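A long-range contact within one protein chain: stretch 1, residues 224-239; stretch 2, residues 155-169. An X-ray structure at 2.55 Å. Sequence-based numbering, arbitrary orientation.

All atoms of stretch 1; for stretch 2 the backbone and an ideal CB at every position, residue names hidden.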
ATOM      1  N   SER A 224     -20.011  -9.516  -2.869  1.00 63.08           N
ATOM      2  CA  SER A 224     -20.272 -10.037  -1.536  1.00 62.62           C
ATOM      3  C   SER A 224     -20.255  -8.864  -0.550  1.00 60.17           C
ATOM      4  O   SER A 224     -19.412  -7.983  -0.654  1.00 57.13           O
ATOM      5  CB  SER A 224     -19.194 -11.050  -1.168  1.00 62.24           C
ATOM      6  OG  SER A 224     -19.451 -11.625   0.092  1.00 68.24           O
ATOM      7  N   ASP A 225     -21.190  -8.859   0.394  1.00 63.42           N
ATOM      8  CA  ASP A 225     -21.284  -7.807   1.411  1.00 68.94           C
ATOM      9  C   ASP A 225     -20.583  -8.150   2.722  1.00 65.63           C
ATOM     10  O   ASP A 225     -20.533  -7.311   3.616  1.00 68.83           O
ATOM     11  CB  ASP A 225     -22.765  -7.439   1.640  1.00 74.38           C
ATOM     12  CG  ASP A 225     -23.401  -6.763   0.413  1.00 83.02           C
ATOM     13  OD1 ASP A 225     -22.681  -6.229  -0.467  1.00 84.38           O
ATOM     14  OD2 ASP A 225     -24.642  -6.749   0.330  1.00 97.15           O
ATOM     15  N   LYS A 226     -20.004  -9.347   2.801  1.00 68.19           N
ATOM     16  CA  LYS A 226     -19.328  -9.866   3.996  1.00 68.03           C
ATOM     17  C   LYS A 226     -17.950 -10.396   3.645  1.00 63.47           C
ATOM     18  O   LYS A 226     -17.684 -10.686   2.480  1.00 64.16           O
ATOM     19  CB  LYS A 226     -20.151 -11.008   4.601  1.00 71.47           C
ATOM     20  CG  LYS A 226     -21.593 -10.594   4.932  1.00 79.88           C
ATOM     21  CD  LYS A 226     -22.103 -11.230   6.215  1.00 86.55           C
ATOM     22  CE  LYS A 226     -23.473 -10.695   6.593  1.00 87.87           C
ATOM     23  NZ  LYS A 226     -23.871 -11.185   7.940  1.00 93.93           N
ATOM     24  N   PHE A 227     -17.086 -10.505   4.659  1.00 58.45           N
ATOM     25  CA  PHE A 227     -15.756 -11.089   4.503  1.00 54.64           C
ATOM     26  C   PHE A 227     -15.905 -12.592   4.423  1.00 58.73           C
ATOM     27  O   PHE A 227     -16.906 -13.145   4.896  1.00 68.37           O
ATOM     28  CB  PHE A 227     -14.854 -10.821   5.714  1.00 53.73           C
ATOM     29  CG  PHE A 227     -14.479  -9.383   5.898  1.00 56.71           C
ATOM     30  CD1 PHE A 227     -13.720  -8.717   4.926  1.00 55.20           C
ATOM     31  CD2 PHE A 227     -14.812  -8.698   7.070  1.00 57.72           C
ATOM     32  CE1 PHE A 227     -13.349  -7.390   5.090  1.00 52.21           C
ATOM     33  CE2 PHE A 227     -14.437  -7.367   7.240  1.00 53.93           C
ATOM     34  CZ  PHE A 227     -13.703  -6.714   6.253  1.00 51.23           C
ATOM     35  N   ASP A 228     -14.895 -13.266   3.879  1.00 56.29           N
ATOM     36  CA  ASP A 228     -14.916 -14.735   3.824  1.00 55.89           C
ATOM     37  C   ASP A 228     -14.790 -15.371   5.213  1.00 54.42           C
ATOM     38  O   ASP A 228     -15.257 -16.493   5.423  1.00 51.71           O
ATOM     39  CB  ASP A 228     -13.837 -15.306   2.874  1.00 55.33           C
ATOM     40  CG  ASP A 228     -14.263 -15.318   1.403  1.00 59.95           C
ATOM     41  OD1 ASP A 228     -15.263 -14.670   1.000  1.00 78.14           O
ATOM     42  OD2 ASP A 228     -13.587 -16.011   0.627  1.00 65.67           O
ATOM     43  N   ASP A 229     -14.185 -14.641   6.146  1.00 57.73           N
ATOM     44  CA  ASP A 229     -13.933 -15.117   7.500  1.00 59.34           C
ATOM     45  C   ASP A 229     -14.810 -14.320   8.493  1.00 55.30           C
ATOM     46  O   ASP A 229     -14.716 -13.091   8.588  1.00 50.11           O
ATOM     47  CB  ASP A 229     -12.427 -15.020   7.762  1.00 57.02           C
ATOM     48  CG  ASP A 229     -11.608 -15.867   6.764  1.00 60.54           C
ATOM     49  OD1 ASP A 229     -11.758 -17.114   6.743  1.00 66.83           O
ATOM     50  OD2 ASP A 229     -10.827 -15.279   5.986  1.00 56.49           O
ATOM     51  N   ASN A 230     -15.683 -15.044   9.187  1.00 55.57           N
ATOM     52  CA  ASN A 230     -16.619 -14.469  10.147  1.00 55.91           C
ATOM     53  C   ASN A 230     -15.970 -13.957  11.456  1.00 59.00           C
ATOM     54  O   ASN A 230     -14.783 -14.191  11.720  1.00 57.33           O
ATOM     55  CB  ASN A 230     -17.756 -15.473  10.456  1.00 56.68           C
ATOM     56  CG  ASN A 230     -17.273 -16.768  11.117  1.00 58.40           C
ATOM     57  OD1 ASN A 230     -16.201 -16.839  11.711  1.00 61.48           O
ATOM     58  ND2 ASN A 230     -18.072 -17.802  10.997  1.00 58.19           N
ATOM     59  N   LEU A 231     -16.788 -13.281  12.270  1.00 59.92           N
ATOM     60  CA  LEU A 231     -16.394 -12.749  13.584  1.00 56.80           C
ATOM     61  C   LEU A 231     -15.651 -13.742  14.469  1.00 55.37           C
ATOM     62  O   LEU A 231     -14.715 -13.363  15.135  1.00 54.20           O
ATOM     63  CB  LEU A 231     -17.634 -12.265  14.349  1.00 55.96           C
ATOM     64  CG  LEU A 231     -17.449 -11.761  15.786  1.00 56.73           C
ATOM     65  CD1 LEU A 231     -16.574 -10.517  15.780  1.00 55.56           C
ATOM     66  CD2 LEU A 231     -18.785 -11.556  16.487  1.00 57.19           C
ATOM     67  N   GLU A 232     -16.087 -14.998  14.475  1.00 58.35           N
ATOM     68  CA  GLU A 232     -15.488 -16.036  15.341  1.00 64.90           C
ATOM     69  C   GLU A 232     -14.045 -16.317  14.934  1.00 57.76           C
ATOM     70  O   GLU A 232     -13.175 -16.405  15.787  1.00 63.16           O
ATOM     71  CB  GLU A 232     -16.345 -17.308  15.331  1.00 75.83           C
ATOM     72  CG  GLU A 232     -17.772 -17.073  15.856  1.00 88.98           C
ATOM     73  CD  GLU A 232     -18.820 -17.805  15.009  1.00104.72           C
ATOM     74  OE1 GLU A 232     -18.848 -19.060  14.977  1.00105.87           O
ATOM     75  OE2 GLU A 232     -19.624 -17.108  14.351  1.00100.87           O
ATOM     76  N   ILE A 233     -13.806 -16.400  13.628  1.00 53.86           N
ATOM     77  CA  ILE A 233     -12.462 -16.585  13.056  1.00 54.28           C
ATOM     78  C   ILE A 233     -11.553 -15.380  13.372  1.00 53.14           C
ATOM     79  O   ILE A 233     -10.349 -15.541  13.583  1.00 57.61           O
ATOM     80  CB  ILE A 233     -12.546 -16.867  11.523  1.00 54.92           C
ATOM     81  CG1 ILE A 233     -13.205 -18.241  11.267  1.00 56.26           C
ATOM     82  CG2 ILE A 233     -11.172 -16.832  10.864  1.00 47.82           C
ATOM     83  CD1 ILE A 233     -13.727 -18.435   9.857  1.00 63.96           C
ATOM     84  N   PHE A 234     -12.141 -14.185  13.377  1.00 55.05           N
ATOM     85  CA  PHE A 234     -11.441 -12.938  13.715  1.00 52.49           C
ATOM     86  C   PHE A 234     -10.991 -12.950  15.170  1.00 53.01           C
ATOM     87  O   PHE A 234      -9.816 -12.679  15.445  1.00 55.96           O
ATOM     88  CB  PHE A 234     -12.320 -11.721  13.412  1.00 53.14           C
ATOM     89  CG  PHE A 234     -11.781 -10.430  13.933  1.00 57.13           C
ATOM     90  CD1 PHE A 234     -10.673  -9.835  13.342  1.00 61.10           C
ATOM     91  CD2 PHE A 234     -12.404  -9.774  14.990  1.00 64.45           C
ATOM     92  CE1 PHE A 234     -10.164  -8.629  13.814  1.00 60.66           C
ATOM     93  CE2 PHE A 234     -11.907  -8.567  15.466  1.00 68.41           C
ATOM     94  CZ  PHE A 234     -10.785  -7.996  14.877  1.00 63.76           C
ATOM     95  N   LYS A 235     -11.910 -13.285  16.082  1.00 53.22           N
ATOM     96  CA  LYS A 235     -11.587 -13.369  17.515  1.00 56.52           C
ATOM     97  C   LYS A 235     -10.463 -14.382  17.794  1.00 53.24           C
ATOM     98  O   LYS A 235      -9.518 -14.060  18.511  1.00 52.34           O
ATOM     99  CB  LYS A 235     -12.833 -13.649  18.380  1.00 59.47           C
ATOM    100  CG  LYS A 235     -13.779 -12.460  18.447  1.00 64.52           C
ATOM    101  CD  LYS A 235     -14.786 -12.487  19.594  1.00 70.56           C
ATOM    102  CE  LYS A 235     -15.959 -13.411  19.330  1.00 74.71           C
ATOM    103  NZ  LYS A 235     -17.030 -13.216  20.347  1.00 78.58           N
ATOM    104  N   ALA A 236     -10.553 -15.562  17.180  1.00 52.73           N
ATOM    105  CA  ALA A 236      -9.539 -16.610  17.318  1.00 58.19           C
ATOM    106  C   ALA A 236      -8.178 -16.141  16.765  1.00 58.86           C
ATOM    107  O   ALA A 236      -7.159 -16.320  17.435  1.00 53.03           O
ATOM    108  CB  ALA A 236      -9.986 -17.907  16.648  1.00 56.78           C
ATOM    109  N   ALA A 237      -8.185 -15.515  15.584  1.00 56.29           N
ATOM    110  CA  ALA A 237      -6.958 -14.995  14.944  1.00 55.25           C
ATOM    111  C   ALA A 237      -6.263 -13.917  15.784  1.00 61.25           C
ATOM    112  O   ALA A 237      -5.032 -13.927  15.918  1.00 64.68           O
ATOM    113  CB  ALA A 237      -7.270 -14.442  13.568  1.00 55.72           C
ATOM    114  N   LYS A 238      -7.073 -13.028  16.361  1.00 62.89           N
ATOM    115  CA  LYS A 238      -6.619 -11.921  17.218  1.00 57.71           C
ATOM    116  C   LYS A 238      -5.924 -12.427  18.510  1.00 59.30           C
ATOM    117  O   LYS A 238      -5.013 -11.757  18.984  1.00 65.98           O
ATOM    118  CB  LYS A 238      -7.806 -10.965  17.499  1.00 58.51           C
ATOM    119  CG  LYS A 238      -7.443  -9.608  18.069  1.00 55.93           C
ATOM    120  CD  LYS A 238      -8.664  -8.698  18.281  1.00 54.05           C
ATOM    121  CE  LYS A 238      -8.286  -7.464  19.123  1.00 54.65           C
ATOM    122  NZ  LYS A 238      -9.366  -6.554  19.595  1.00 53.63           N
ATOM    123  N   GLN A 239      -6.337 -13.584  19.056  1.00 63.52           N
ATOM    124  CA  GLN A 239      -5.591 -14.271  20.160  1.00 71.19           C
ATOM    125  C   GLN A 239      -4.376 -15.038  19.596  1.00 74.49           C
ATOM    126  O   GLN A 239      -3.324 -15.007  20.196  1.00 74.79           O
ATOM    127  CB  GLN A 239      -6.440 -15.253  21.005  1.00 84.71           C
ATOM    128  CG  GLN A 239      -7.061 -14.637  22.252  1.00 94.39           C
ATOM    129  CD  GLN A 239      -8.111 -13.620  21.911  1.00108.00           C
ATOM    130  OE1 GLN A 239      -9.192 -13.971  21.451  1.00120.94           O
ATOM    131  NE2 GLN A 239      -7.811 -12.351  22.154  1.00108.47           N
ATOM    132  N   UNK A 155     -14.855  -3.329  21.612  1.00 66.95           N
ATOM    133  CA  UNK A 155     -15.003  -4.800  21.669  1.00 63.87           C
ATOM    134  C   UNK A 155     -14.661  -5.406  20.314  1.00 62.47           C
ATOM    135  O   UNK A 155     -14.717  -4.720  19.288  1.00 63.98           O
ATOM    136  CB  UNK A 155     -16.423  -5.194  22.080  1.00 63.87           C
ATOM    137  N   UNK A 156     -14.288  -6.682  20.308  1.00 63.03           N
ATOM    138  CA  UNK A 156     -13.980  -7.394  19.056  1.00 59.31           C
ATOM    139  C   UNK A 156     -15.112  -7.254  18.013  1.00 61.24           C
ATOM    140  O   UNK A 156     -14.836  -7.044  16.843  1.00 59.91           O
ATOM    141  CB  UNK A 156     -13.730  -8.874  19.351  1.00 59.31           C
ATOM    142  N   UNK A 157     -16.365  -7.320  18.473  1.00 65.85           N
ATOM    143  CA  UNK A 157     -17.559  -7.214  17.620  1.00 70.70           C
ATOM    144  C   UNK A 157     -17.578  -5.828  16.972  1.00 65.16           C
ATOM    145  O   UNK A 157     -17.718  -5.719  15.762  1.00 57.60           O
ATOM    146  CB  UNK A 157     -18.838  -7.455  18.425  1.00 70.70           C
ATOM    147  N   UNK A 158     -17.419  -4.788  17.800  1.00 68.09           N
ATOM    148  CA  UNK A 158     -17.376  -3.382  17.350  1.00 66.51           C
ATOM    149  C   UNK A 158     -16.243  -3.138  16.351  1.00 61.99           C
ATOM    150  O   UNK A 158     -16.425  -2.427  15.366  1.00 66.65           O
ATOM    151  CB  UNK A 158     -17.210  -2.448  18.551  1.00 66.51           C
ATOM    152  N   UNK A 159     -15.086  -3.742  16.605  1.00 56.84           N
ATOM    153  CA  UNK A 159     -13.919  -3.578  15.741  1.00 54.52           C
ATOM    154  C   UNK A 159     -14.171  -4.202  14.368  1.00 53.85           C
ATOM    155  O   UNK A 159     -13.950  -3.556  13.341  1.00 54.61           O
ATOM    156  CB  UNK A 159     -12.682  -4.204  16.389  1.00 54.52           C
ATOM    157  N   UNK A 160     -14.628  -5.456  14.377  1.00 53.13           N
ATOM    158  CA  UNK A 160     -14.938  -6.227  13.164  1.00 51.43           C
ATOM    159  C   UNK A 160     -16.028  -5.546  12.338  1.00 55.43           C
ATOM    160  O   UNK A 160     -15.884  -5.411  11.123  1.00 55.68           O
ATOM    161  CB  UNK A 160     -15.375  -7.646  13.532  1.00 51.43           C
ATOM    162  N   UNK A 161     -17.101  -5.108  13.007  1.00 59.63           N
ATOM    163  CA  UNK A 161     -18.208  -4.390  12.341  1.00 61.62           C
ATOM    164  C   UNK A 161     -17.727  -3.151  11.579  1.00 56.27           C
ATOM    165  O   UNK A 161     -18.172  -2.911  10.467  1.00 60.08           O
ATOM    166  CB  UNK A 161     -19.257  -3.974  13.374  1.00 61.62           C
ATOM    167  N   UNK A 162     -16.812  -2.395  12.173  1.00 55.04           N
ATOM    168  CA  UNK A 162     -16.227  -1.211  11.520  1.00 55.98           C
ATOM    169  C   UNK A 162     -15.455  -1.580  10.251  1.00 53.19           C
ATOM    170  O   UNK A 162     -15.554  -0.867   9.249  1.00 54.47           O
ATOM    171  CB  UNK A 162     -15.298  -0.480  12.491  1.00 55.98           C
ATOM    172  N   UNK A 163     -14.694  -2.671  10.299  1.00 49.10           N
ATOM    173  CA  UNK A 163     -13.924  -3.100   9.129  1.00 51.23           C
ATOM    174  C   UNK A 163     -14.874  -3.560   8.030  1.00 53.69           C
ATOM    175  O   UNK A 163     -14.747  -3.119   6.883  1.00 53.83           O
ATOM    176  CB  UNK A 163     -12.948  -4.220   9.497  1.00 51.23           C
ATOM    177  N   UNK A 164     -15.850  -4.396   8.402  1.00 56.84           N
ATOM    178  CA  UNK A 164     -16.928  -4.860   7.492  1.00 58.08           C
ATOM    179  C   UNK A 164     -17.579  -3.650   6.765  1.00 58.66           C
ATOM    180  O   UNK A 164     -17.740  -3.670   5.544  1.00 61.22           O
ATOM    181  CB  UNK A 164     -17.987  -5.638   8.275  1.00 58.08           C
ATOM    182  N   UNK A 165     -17.877  -2.583   7.515  1.00 59.01           N
ATOM    183  CA  UNK A 165     -18.452  -1.350   6.948  1.00 63.06           C
ATOM    184  C   UNK A 165     -17.523  -0.651   5.951  1.00 59.58           C
ATOM    185  O   UNK A 165     -17.994  -0.187   4.902  1.00 60.89           O
ATOM    186  CB  UNK A 165     -18.799  -0.378   8.077  1.00 63.06           C
ATOM    187  N   UNK A 166     -16.238  -0.535   6.283  1.00 55.51           N
ATOM    188  CA  UNK A 166     -15.270   0.100   5.359  1.00 55.06           C
ATOM    189  C   UNK A 166     -15.205  -0.698   4.041  1.00 55.86           C
ATOM    190  O   UNK A 166     -15.408  -0.146   2.952  1.00 61.70           O
ATOM    191  CB  UNK A 166     -13.883   0.181   6.000  1.00 55.06           C
ATOM    192  N   UNK A 167     -14.993  -2.002   4.159  1.00 51.61           N
ATOM    193  CA  UNK A 167     -14.901  -2.880   2.981  1.00 52.06           C
ATOM    194  C   UNK A 167     -16.194  -3.014   2.160  1.00 52.27           C
ATOM    195  O   UNK A 167     -16.141  -3.056   0.936  1.00 54.58           O
ATOM    196  CB  UNK A 167     -14.466  -4.274   3.436  1.00 52.06           C
ATOM    197  N   UNK A 168     -17.345  -3.021   2.810  1.00 56.68           N
ATOM    198  CA  UNK A 168     -18.625  -3.096   2.086  1.00 62.90           C
ATOM    199  C   UNK A 168     -19.087  -1.747   1.498  1.00 64.52           C
ATOM    200  O   UNK A 168     -19.381  -1.648   0.309  1.00 66.28           O
ATOM    201  CB  UNK A 168     -19.707  -3.629   3.028  1.00 62.90           C
ATOM    202  N   UNK A 169     -19.156  -0.728   2.343  1.00 64.12           N
ATOM    203  CA  UNK A 169     -19.738   0.572   1.968  1.00 70.67           C
ATOM    204  C   UNK A 169     -18.776   1.594   1.378  1.00 70.05           C
ATOM    205  O   UNK A 169     -19.205   2.399   0.549  1.00 71.41           O
ATOM    206  CB  UNK A 169     -20.393   1.195   3.202  1.00 70.67           C
TER

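Position 155 directly precedes a helix and has nothing of stretch 1 within reach of its CB, so a capping residue such as Ser, Thr, Asp or Asn would suit. It is Thr-155, whose OG1 accepts from the backbone N of 158 at 3.3 Å.

At 156 CA-to-CB points toward stretch 1, and the ideal CB lies 3.7 Å from Lys-235 CG. With Lys-238 also near, a short acid or amide fits. Asp-156 takes the place, its OD1 accepting from Lys-238 NZ at 2.8 Å in a salt bridge.

Position 157 points sideways, its ideal CB 4.5 Å from Leu-231 CD2; Lys-235 NZ lies farther out, so a long side chain, apolar at its base and acidic or polar at its tip, is favored. Glu-157 does both: CG packs 3.6 Å from Leu-231 CD2, and OE2 forms a salt bridge with Lys-235 NZ at 2.8 Å.

Position 158 points away into space free of stretch 1, which sets no demand; Glu-158 turns back to accept from Thr-155 N through OE1 at 2.8 Å.

The ideal CB at 159 faces Phe-234 CZ (4.5 Å) and Lys-238 NZ (5.2 Å). Glu or Gln could pass the ring and reach the amine. Glu-159 does so extended, OE1 2.7 Å from Lys-238 NZ; one lysine thus bridges two acids about a helical turn apart.

The ideal CB of 160 points toward stretch 1, 3.8 Å from Leu-231 CD1 and 3.9 Å from Phe-234 CD2, with the carbonyl of Asp-229 farther along. Leu, Met or Phe could fill the space, but a long ring ending in a donor also answers the carbonyl. Tyr-160 donates from OH to Asp-229 O at 2.7 Å, while Leu-231 CA sits over its face, 4.0 Å from the ring centroid.

Position 161 points away and 162 is out of reach, so stretch 1 leaves the choice open: Gln-161 and Met-162, the latter as selenomethionine.

Position 163 points at Phe-227, CE2 4.1 Å from the ideal CB, so apolar or aromatic groups suit. Tyr-163 packs its CB 4.2 Å from Phe-227 CZ, and its CE2 lies 4.4 Å from Phe-234 CZ.

Position 164 points sideways beside the same ring, near Lys-226, inviting a long polar chain. Glu-164 lays its CB 4.0 Å from Phe-227 CE2 and brings OE1 4.1 Å from Lys-226 CD.

Position 165 points away and 166 sideways, both clear of stretch 1, so the choice is again open: Glu-165 and Val-166.

At 167 the ideal CB is 3.7 Å from Phe-227 CE1: apolar or aromatic again. Tyr-167 sets its ring obliquely to that phenylalanine, centroids 5.5 Å apart.

At 168 the ideal CB lies 3.8 Å from Asp-225 O, an acceptor beside an acid, so a long basic or polar chain suits. Arg-168 packs CD 3.7 Å from Asp-225 CB.

Position 169 points sideways, clear of stretch 1, so polar residues suit; Asp-169 accepts through OD1 from Arg-168 NE at 3.0 Å in a salt bridge.

Stretch 2 (155-169) TDEEEYQMYEEVYRD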
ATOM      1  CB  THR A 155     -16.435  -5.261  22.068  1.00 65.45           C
ATOM      2  OG1 THR A 155     -17.376  -4.852  21.073  1.00 67.39           O
ATOM      3  CG2 THR A 155     -16.882  -4.700  23.440  1.00 65.67           C
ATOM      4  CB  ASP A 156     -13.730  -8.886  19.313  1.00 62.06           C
ATOM      5  CG  ASP A 156     -12.418  -9.177  20.065  1.00 63.80           C
ATOM      6  OD1 ASP A 156     -11.501  -8.330  20.134  1.00 62.22           O
ATOM      7  OD2 ASP A 156     -12.307 -10.305  20.581  1.00 66.21           O
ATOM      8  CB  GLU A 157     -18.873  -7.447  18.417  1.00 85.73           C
ATOM      9  CG  GLU A 157     -19.164  -8.872  18.919  1.00 97.40           C
ATOM     10  CD  GLU A 157     -18.207  -9.416  19.994  1.00106.18           C
ATOM     11  OE1 GLU A 157     -17.519  -8.626  20.690  1.00105.20           O
ATOM     12  OE2 GLU A 157     -18.127 -10.657  20.138  1.00106.86           O
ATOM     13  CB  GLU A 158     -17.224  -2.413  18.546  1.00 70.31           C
ATOM     14  CG  GLU A 158     -18.445  -2.297  19.460  1.00 73.91           C
ATOM     15  CD  GLU A 158     -18.183  -1.585  20.792  1.00 77.20           C
ATOM     16  OE1 GLU A 158     -17.071  -1.668  21.364  1.00 74.08           O
ATOM     17  OE2 GLU A 158     -19.127  -0.957  21.306  1.00 82.73           O
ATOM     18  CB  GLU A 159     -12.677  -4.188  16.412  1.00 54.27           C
ATOM     19  CG  GLU A 159     -11.361  -3.913  15.696  1.00 53.78           C
ATOM     20  CD  GLU A 159     -10.105  -4.444  16.411  1.00 54.54           C
ATOM     21  OE1 GLU A 159     -10.175  -4.872  17.596  1.00 55.83           O
ATOM     22  OE2 GLU A 159      -9.026  -4.395  15.766  1.00 45.54           O
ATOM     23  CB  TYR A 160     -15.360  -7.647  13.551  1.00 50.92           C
ATOM     24  CG  TYR A 160     -15.657  -8.590  12.408  1.00 51.99           C
ATOM     25  CD1 TYR A 160     -14.648  -9.406  11.862  1.00 49.32           C
ATOM     26  CD2 TYR A 160     -16.956  -8.707  11.888  1.00 52.28           C
ATOM     27  CE1 TYR A 160     -14.924 -10.283  10.816  1.00 47.81           C
ATOM     28  CE2 TYR A 160     -17.245  -9.583  10.844  1.00 51.60           C
ATOM     29  CZ  TYR A 160     -16.234 -10.366  10.305  1.00 50.40           C
ATOM     30  OH  TYR A 160     -16.547 -11.215   9.266  1.00 48.84           O
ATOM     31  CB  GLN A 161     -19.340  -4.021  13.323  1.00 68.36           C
ATOM     32  CG  GLN A 161     -20.248  -5.185  13.721  1.00 74.42           C
ATOM     33  CD  GLN A 161     -21.236  -4.804  14.803  1.00 81.47           C
ATOM     34  OE1 GLN A 161     -21.752  -3.686  14.807  1.00 84.13           O
ATOM     35  NE2 GLN A 161     -21.514  -5.733  15.723  1.00 86.23           N
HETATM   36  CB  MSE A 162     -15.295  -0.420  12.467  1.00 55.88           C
HETATM   37  CG  MSE A 162     -16.003   0.404  13.531  1.00 55.75           C
HETATM   38 SE   MSE A 162     -14.768   1.504  14.570  0.75 51.31          SE
HETATM   39  CE  MSE A 162     -13.536   0.111  15.165  1.00 49.60           C
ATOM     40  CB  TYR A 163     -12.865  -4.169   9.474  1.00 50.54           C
ATOM     41  CG  TYR A 163     -11.890  -3.802  10.592  1.00 50.87           C
ATOM     42  CD1 TYR A 163     -11.571  -2.463  10.883  1.00 55.57           C
ATOM     43  CD2 TYR A 163     -11.222  -4.799  11.314  1.00 48.12           C
ATOM     44  CE1 TYR A 163     -10.678  -2.147  11.895  1.00 61.75           C
ATOM     45  CE2 TYR A 163     -10.309  -4.482  12.307  1.00 50.69           C
ATOM     46  CZ  TYR A 163     -10.044  -3.153  12.600  1.00 57.38           C
ATOM     47  OH  TYR A 163      -9.150  -2.804  13.590  1.00 62.16           O
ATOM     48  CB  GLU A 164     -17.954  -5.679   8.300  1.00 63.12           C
ATOM     49  CG  GLU A 164     -18.930  -6.574   7.542  1.00 73.42           C
ATOM     50  CD  GLU A 164     -19.675  -7.536   8.499  1.00 79.27           C
ATOM     51  OE1 GLU A 164     -19.589  -8.782   8.347  1.00 75.80           O
ATOM     52  OE2 GLU A 164     -20.277  -7.049   9.472  1.00 81.64           O
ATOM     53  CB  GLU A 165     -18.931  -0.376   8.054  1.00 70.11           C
ATOM     54  CG  GLU A 165     -19.292   1.033   7.528  1.00 75.57           C
ATOM     55  CD  GLU A 165     -20.257   1.863   8.364  1.00 83.58           C
ATOM     56  OE1 GLU A 165     -20.732   1.409   9.429  1.00 84.50           O
ATOM     57  OE2 GLU A 165     -20.556   2.993   7.906  1.00 81.88           O
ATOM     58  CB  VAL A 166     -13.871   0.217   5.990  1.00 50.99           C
ATOM     59  CG1 VAL A 166     -12.841   0.690   4.978  1.00 48.04           C
ATOM     60  CG2 VAL A 166     -13.916   1.163   7.179  1.00 51.60           C
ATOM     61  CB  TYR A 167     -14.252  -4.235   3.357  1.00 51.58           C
ATOM     62  CG  TYR A 167     -12.730  -4.155   3.387  1.00 46.63           C
ATOM     63  CD1 TYR A 167     -12.062  -3.412   4.366  1.00 46.97           C
ATOM     64  CD2 TYR A 167     -11.948  -4.801   2.420  1.00 49.68           C
ATOM     65  CE1 TYR A 167     -10.667  -3.330   4.393  1.00 48.52           C
ATOM     66  CE2 TYR A 167     -10.548  -4.726   2.448  1.00 48.16           C
ATOM     67  CZ  TYR A 167      -9.916  -3.982   3.427  1.00 45.98           C
ATOM     68  OH  TYR A 167      -8.545  -3.908   3.436  1.00 45.97           O
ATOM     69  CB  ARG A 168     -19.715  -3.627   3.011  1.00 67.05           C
ATOM     70  CG  ARG A 168     -21.081  -3.815   2.350  1.00 71.13           C
ATOM     71  CD  ARG A 168     -22.159  -4.175   3.352  1.00 74.78           C
ATOM     72  NE  ARG A 168     -22.339  -3.152   4.403  1.00 75.63           N
ATOM     73  CZ  ARG A 168     -22.080  -3.282   5.715  1.00 77.09           C
ATOM     74  NH1 ARG A 168     -21.642  -4.428   6.264  1.00 76.87           N
ATOM     75  NH2 ARG A 168     -22.297  -2.237   6.516  1.00 78.85           N
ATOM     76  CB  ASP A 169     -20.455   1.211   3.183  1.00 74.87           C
ATOM     77  CG  ASP A 169     -21.487   0.277   3.831  1.00 76.38           C
ATOM     78  OD1 ASP A 169     -22.164  -0.489   3.111  1.00 76.34           O
ATOM     79  OD2 ASP A 169     -21.604   0.284   5.078  1.00 78.22           O
TER
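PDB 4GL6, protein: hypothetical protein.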